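Local coordinates for protein DNA helicase RecQ (Deinococcus radiodurans, PDB 4Q48) that probably couples ATP hydrolysis to the unwinding of duplex DNA, translocating in the 3'-5' direction as other RecQ-family helicases do, at residues V204-V216 with C381-E393. Numbering follows the deposited sequence.
Sequences VSSFDRPNIQYRV and CRRQVLLHYFGEE. With ZN (zinc ion), chain C.
R383 reaches from the helix of the RecQ zinc-binding domain into the segment that links the two RecA-like helicase lobes, and illustrates how one arginine can gather a turning chain. The segment leaves strand 202-204, at the edge of the first lobe's sheet, and enters strand 212-218, at the edge of the second. With CG anti to the backbone N (chi1 -159°) and a bend at chi3, the arginine brings its guanidinium against the type I turn R209 to I212. R383 NH2 donates to I212 O at 2.6 Å. R383 NH1 forms a salt bridge with D208 OD1 at 2.9 Å, on that oxygen's syn lone pair, and adds a weak bond to R209 O. Y214 turns its ring edge to one face of this guanidinium, the two planes at 72°; L386 CD2 lies over one ring face, 4.0 Å from the centroid of Y214, and I212 CG2 over the opposite one. Further along the strand, V216 CB sits over the centre of the R382 guanidinium, whose NH1 is salt-bridged to D402.

The other end of the helix closes in a Schellman motif with G391 at positive phi, directing E392 back to the linker. The extended E392 side chain forks over two neighbours: OE1 accepts from F207 N with a nearly straight bond (167°), and OE2 accepts from S206 OG, both on syn lone pairs. S206 OG in turn accepts from D208 N, an ST turn. F390 CB stands over the centre of the F207 ring, 3.8 Å from its centroid, while the two rings lie nearly parallel but slid apart.

At the helix start, N-cap C381 accepts from Q384 N through SG, the same atom that binds the zinc ion at 2.4 Å alongside C398, C401 and C404.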
loop_
_atom_site.group_PDB
_atom_site.type_symbol
_atom_site.label_atom_id
_atom_site.label_comp_id
_atom_site.label_asym_id
_atom_site.label_seq_id
_atom_site.Cartn_x
_atom_site.Cartn_y
_atom_site.Cartn_z
ATOM N N VAL A 204 8.491 1.013 9.365
ATOM C CA VAL A 204 8.282 1.176 7.941
ATOM C C VAL A 204 9.607 0.923 7.239
ATOM O O VAL A 204 10.532 1.729 7.340
ATOM C CB VAL A 204 7.743 2.592 7.619
ATOM C CG1 VAL A 204 7.531 2.753 6.139
ATOM C CG2 VAL A 204 6.417 2.848 8.350
ATOM N N SER A 205 9.721 -0.211 6.553
ATOM C CA SER A 205 10.918 -0.458 5.757
ATOM C C SER A 205 10.684 0.221 4.416
ATOM O O SER A 205 9.531 0.412 4.015
ATOM C CB SER A 205 11.198 -1.952 5.602
ATOM O OG SER A 205 11.970 -2.234 4.438
ATOM N N SER A 206 11.748 0.535 3.681
ATOM C CA SER A 206 11.530 1.328 2.487
ATOM C C SER A 206 10.773 0.583 1.396
ATOM O O SER A 206 11.025 -0.592 1.123
ATOM C CB SER A 206 12.851 1.820 1.936
ATOM O OG SER A 206 12.619 2.750 0.915
ATOM N N PHE A 207 9.820 1.299 0.803
ATOM C CA PHE A 207 9.076 0.861 -0.376
ATOM C C PHE A 207 9.774 1.351 -1.651
ATOM O O PHE A 207 9.454 0.942 -2.766
ATOM C CB PHE A 207 7.653 1.381 -0.321
ATOM C CG PHE A 207 6.796 0.671 0.674
ATOM C CD1 PHE A 207 6.884 0.985 2.036
ATOM C CD2 PHE A 207 5.888 -0.311 0.265
ATOM C CE1 PHE A 207 6.083 0.334 2.971
ATOM C CE2 PHE A 207 5.086 -0.969 1.208
ATOM C CZ PHE A 207 5.185 -0.640 2.559
ATOM N N ASP A 208 10.736 2.240 -1.468
ATOM C CA ASP A 208 11.337 2.872 -2.595
ATOM C C ASP A 208 12.014 1.844 -3.503
ATOM O O ASP A 208 12.502 0.802 -3.065
ATOM C CB ASP A 208 12.343 3.933 -2.163
ATOM C CG ASP A 208 12.780 4.810 -3.321
ATOM O OD1 ASP A 208 12.080 4.798 -4.365
ATOM O OD2 ASP A 208 13.812 5.498 -3.181
ATOM N N ARG A 209 11.947 2.126 -4.796
ATOM C CA ARG A 209 12.660 1.360 -5.782
ATOM C C ARG A 209 13.438 2.355 -6.639
ATOM O O ARG A 209 13.044 2.681 -7.737
ATOM C CB ARG A 209 11.694 0.509 -6.610
ATOM C CG ARG A 209 10.818 -0.437 -5.770
ATOM C CD ARG A 209 11.544 -1.734 -5.403
ATOM N NE ARG A 209 12.294 -2.361 -6.495
ATOM C CZ ARG A 209 11.742 -3.106 -7.451
ATOM N NH1 ARG A 209 10.435 -3.358 -7.452
ATOM N NH2 ARG A 209 12.499 -3.632 -8.395
ATOM N N PRO A 210 14.548 2.863 -6.111
ATOM C CA PRO A 210 15.322 3.955 -6.717
ATOM C C PRO A 210 15.650 3.798 -8.221
ATOM O O PRO A 210 15.795 4.803 -8.942
ATOM C CB PRO A 210 16.610 3.942 -5.894
ATOM C CG PRO A 210 16.173 3.392 -4.564
ATOM C CD PRO A 210 15.181 2.342 -4.886
ATOM N N ASN A 211 15.776 2.556 -8.687
ATOM C CA ASN A 211 16.221 2.330 -10.050
ATOM C C ASN A 211 15.059 2.428 -11.028
ATOM O O ASN A 211 15.267 2.514 -12.257
ATOM C CB ASN A 211 16.955 0.981 -10.169
ATOM C CG ASN A 211 16.098 -0.184 -9.785
ATOM O OD1 ASN A 211 15.535 -0.216 -8.685
ATOM N ND2 ASN A 211 15.996 -1.169 -10.676
ATOM N N ILE A 212 13.842 2.474 -10.482
ATOM C CA ILE A 212 12.654 2.676 -11.301
ATOM C C ILE A 212 12.366 4.162 -11.373
ATOM O O ILE A 212 12.125 4.793 -10.330
ATOM C CB ILE A 212 11.426 1.967 -10.736
ATOM C CG1 ILE A 212 11.687 0.468 -10.609
ATOM C CG2 ILE A 212 10.212 2.252 -11.607
ATOM C CD1 ILE A 212 10.585 -0.278 -9.884
ATOM N N GLN A 213 12.406 4.722 -12.591
ATOM C CA GLN A 213 12.055 6.126 -12.802
ATOM C C GLN A 213 10.546 6.275 -13.046
ATOM O O GLN A 213 10.005 5.602 -13.920
ATOM C CB GLN A 213 12.847 6.714 -13.958
ATOM C CG GLN A 213 12.282 8.019 -14.445
ATOM C CD GLN A 213 13.215 8.813 -15.345
ATOM O OE1 GLN A 213 12.809 9.326 -16.398
ATOM N NE2 GLN A 213 14.469 8.930 -14.928
ATOM N N TYR A 214 9.857 7.124 -12.274
ATOM C CA TYR A 214 8.385 7.233 -12.418
ATOM C C TYR A 214 7.929 8.377 -13.344
ATOM O O TYR A 214 8.396 9.517 -13.225
ATOM C CB TYR A 214 7.713 7.380 -11.046
ATOM C CG TYR A 214 7.902 6.156 -10.179
ATOM C CD1 TYR A 214 7.014 5.084 -10.237
ATOM C CD2 TYR A 214 8.999 6.062 -9.331
ATOM C CE1 TYR A 214 7.204 3.963 -9.448
ATOM C CE2 TYR A 214 9.212 4.946 -8.562
ATOM C CZ TYR A 214 8.314 3.899 -8.614
ATOM O OH TYR A 214 8.556 2.804 -7.818
ATOM N N ARG A 215 7.059 8.036 -14.295
ATOM C CA ARG A 215 6.483 9.016 -15.206
ATOM C C ARG A 215 4.994 8.849 -15.421
ATOM O O ARG A 215 4.511 7.752 -15.734
ATOM C CB ARG A 215 7.144 8.963 -16.575
ATOM C CG ARG A 215 8.605 9.351 -16.626
ATOM C CD ARG A 215 9.034 9.327 -18.079
ATOM N NE ARG A 215 10.410 8.887 -18.188
ATOM C CZ ARG A 215 10.966 8.488 -19.317
ATOM N NH1 ARG A 215 10.237 8.476 -20.419
ATOM N NH2 ARG A 215 12.234 8.092 -19.322
ATOM N N VAL A 216 4.281 9.965 -15.294
ATOM C CA VAL A 216 2.866 10.032 -15.617
ATOM C C VAL A 216 2.689 11.233 -16.543
ATOM O O VAL A 216 3.304 12.268 -16.339
ATOM C CB VAL A 216 1.990 10.174 -14.349
ATOM C CG1 VAL A 216 0.538 10.185 -14.717
ATOM C CG2 VAL A 216 2.280 9.046 -13.353
ATOM N N CYS A 381 7.877 16.395 -6.726
ATOM C CA CYS A 381 8.327 14.991 -6.851
ATOM C C CYS A 381 7.254 13.914 -6.710
ATOM O O CYS A 381 6.593 13.842 -5.668
ATOM C CB CYS A 381 9.410 14.751 -5.814
ATOM S SG CYS A 381 10.173 13.112 -5.820
ATOM N N ARG A 382 7.052 13.107 -7.755
ATOM C CA ARG A 382 6.044 12.038 -7.705
ATOM C C ARG A 382 6.373 10.994 -6.659
ATOM O O ARG A 382 5.474 10.464 -6.026
ATOM C CB ARG A 382 5.925 11.278 -9.015
ATOM C CG ARG A 382 5.896 12.077 -10.236
ATOM C CD ARG A 382 5.275 11.240 -11.285
ATOM N NE ARG A 382 3.870 11.551 -11.246
ATOM C CZ ARG A 382 3.345 12.546 -11.936
ATOM N NH1 ARG A 382 4.122 13.271 -12.736
ATOM N NH2 ARG A 382 2.053 12.796 -11.839
ATOM N N ARG A 383 7.661 10.669 -6.534
ATOM C CA ARG A 383 8.102 9.575 -5.681
ATOM C C ARG A 383 7.722 9.880 -4.234
ATOM O O ARG A 383 7.107 9.052 -3.577
ATOM C CB ARG A 383 9.616 9.347 -5.810
ATOM C CG ARG A 383 10.088 7.953 -5.387
ATOM C CD ARG A 383 11.580 7.780 -5.508
ATOM N NE ARG A 383 12.028 7.841 -6.888
ATOM C CZ ARG A 383 12.190 6.774 -7.666
ATOM N NH1 ARG A 383 11.939 5.569 -7.172
ATOM N NH2 ARG A 383 12.613 6.906 -8.929
ATOM N N GLN A 384 8.010 11.103 -3.781
ATOM C CA GLN A 384 7.613 11.540 -2.450
ATOM C C GLN A 384 6.125 11.303 -2.203
ATOM O O GLN A 384 5.754 10.769 -1.149
ATOM C CB GLN A 384 7.941 13.013 -2.222
ATOM C CG GLN A 384 9.389 13.276 -1.848
ATOM C CD GLN A 384 9.729 14.761 -1.744
ATOM O OE1 GLN A 384 9.123 15.616 -2.403
ATOM N NE2 GLN A 384 10.726 15.071 -0.927
ATOM N N VAL A 385 5.275 11.665 -3.157
ATOM C CA VAL A 385 3.837 11.490 -2.977
ATOM C C VAL A 385 3.455 10.025 -2.897
ATOM O O VAL A 385 2.619 9.645 -2.078
ATOM C CB VAL A 385 3.038 12.163 -4.112
ATOM C CG1 VAL A 385 1.577 11.687 -4.135
ATOM C CG2 VAL A 385 3.114 13.699 -4.016
ATOM N N LEU A 386 4.067 9.208 -3.756
ATOM C CA LEU A 386 3.790 7.760 -3.845
ATOM C C LEU A 386 4.146 7.030 -2.560
ATOM O O LEU A 386 3.347 6.266 -2.029
ATOM C CB LEU A 386 4.559 7.134 -5.021
ATOM C CG LEU A 386 4.643 5.608 -5.162
ATOM C CD1 LEU A 386 3.271 5.012 -5.412
ATOM C CD2 LEU A 386 5.543 5.233 -6.302
ATOM N N LEU A 387 5.335 7.323 -2.045
ATOM C CA LEU A 387 5.878 6.650 -0.880
ATOM C C LEU A 387 5.114 7.078 0.372
ATOM O O LEU A 387 4.923 6.276 1.296
ATOM C CB LEU A 387 7.378 6.945 -0.768
ATOM C CG LEU A 387 8.215 6.322 -1.918
ATOM C CD1 LEU A 387 9.688 6.624 -1.792
ATOM C CD2 LEU A 387 8.019 4.826 -2.013
ATOM N N HIS A 388 4.624 8.320 0.375
ATOM C CA HIS A 388 3.856 8.853 1.497
ATOM C C HIS A 388 2.558 8.060 1.720
ATOM O O HIS A 388 2.123 7.840 2.851
ATOM C CB HIS A 388 3.540 10.333 1.261
ATOM C CG HIS A 388 2.540 10.900 2.226
ATOM N ND1 HIS A 388 2.890 11.359 3.483
ATOM C CD2 HIS A 388 1.197 11.045 2.134
ATOM C CE1 HIS A 388 1.807 11.772 4.115
ATOM N NE2 HIS A 388 0.767 11.594 3.319
ATOM N N TYR A 389 1.951 7.611 0.634
ATOM C CA TYR A 389 0.742 6.803 0.713
ATOM C C TYR A 389 0.992 5.522 1.526
ATOM O O TYR A 389 0.101 5.016 2.198
ATOM C CB TYR A 389 0.283 6.454 -0.688
ATOM C CG TYR A 389 -1.068 5.809 -0.811
ATOM C CD1 TYR A 389 -2.236 6.576 -0.779
ATOM C CD2 TYR A 389 -1.190 4.427 -0.954
ATOM C CE1 TYR A 389 -3.498 5.981 -0.901
ATOM C CE2 TYR A 389 -2.455 3.821 -1.082
ATOM C CZ TYR A 389 -3.599 4.606 -1.065
ATOM O OH TYR A 389 -4.844 4.019 -1.197
ATOM N N PHE A 390 2.216 5.009 1.481
ATOM C CA PHE A 390 2.536 3.791 2.209
ATOM C C PHE A 390 3.184 4.121 3.556
ATOM O O PHE A 390 3.690 3.234 4.237
ATOM C CB PHE A 390 3.469 2.881 1.375
ATOM C CG PHE A 390 2.862 2.415 0.097
ATOM C CD1 PHE A 390 1.936 1.378 0.084
ATOM C CD2 PHE A 390 3.169 3.047 -1.095
ATOM C CE1 PHE A 390 1.335 0.965 -1.105
ATOM C CE2 PHE A 390 2.579 2.642 -2.296
ATOM C CZ PHE A 390 1.659 1.599 -2.299
ATOM N N GLY A 391 3.139 5.384 3.956
ATOM C CA GLY A 391 3.661 5.761 5.251
ATOM C C GLY A 391 5.150 6.029 5.300
ATOM O O GLY A 391 5.707 6.244 6.374
ATOM N N GLU A 392 5.811 6.013 4.151
ATOM C CA GLU A 392 7.227 6.359 4.097
ATOM C C GLU A 392 7.384 7.823 3.692
ATOM O O GLU A 392 6.732 8.273 2.752
ATOM C CB GLU A 392 7.975 5.457 3.118
ATOM C CG GLU A 392 9.422 5.853 2.873
ATOM C CD GLU A 392 10.195 4.778 2.116
ATOM O OE1 GLU A 392 9.572 3.776 1.715
ATOM O OE2 GLU A 392 11.414 4.945 1.898
ATOM N N GLU A 393 8.220 8.573 4.415
ATOM C CA GLU A 393 8.478 9.976 4.090
ATOM C C GLU A 393 9.888 10.122 3.521
ATOM O O GLU A 393 10.864 9.892 4.220
ATOM C CB GLU A 393 8.300 10.869 5.312
ATOM C CG GLU A 393 6.870 10.855 5.903
ATOM C CD GLU A 393 5.759 11.274 4.905
ATOM O OE1 GLU A 393 5.947 12.244 4.120
ATOM O OE2 GLU A 393 4.688 10.609 4.903
HETATM ZN ZN ZN C . 11.189 12.984 -7.952
#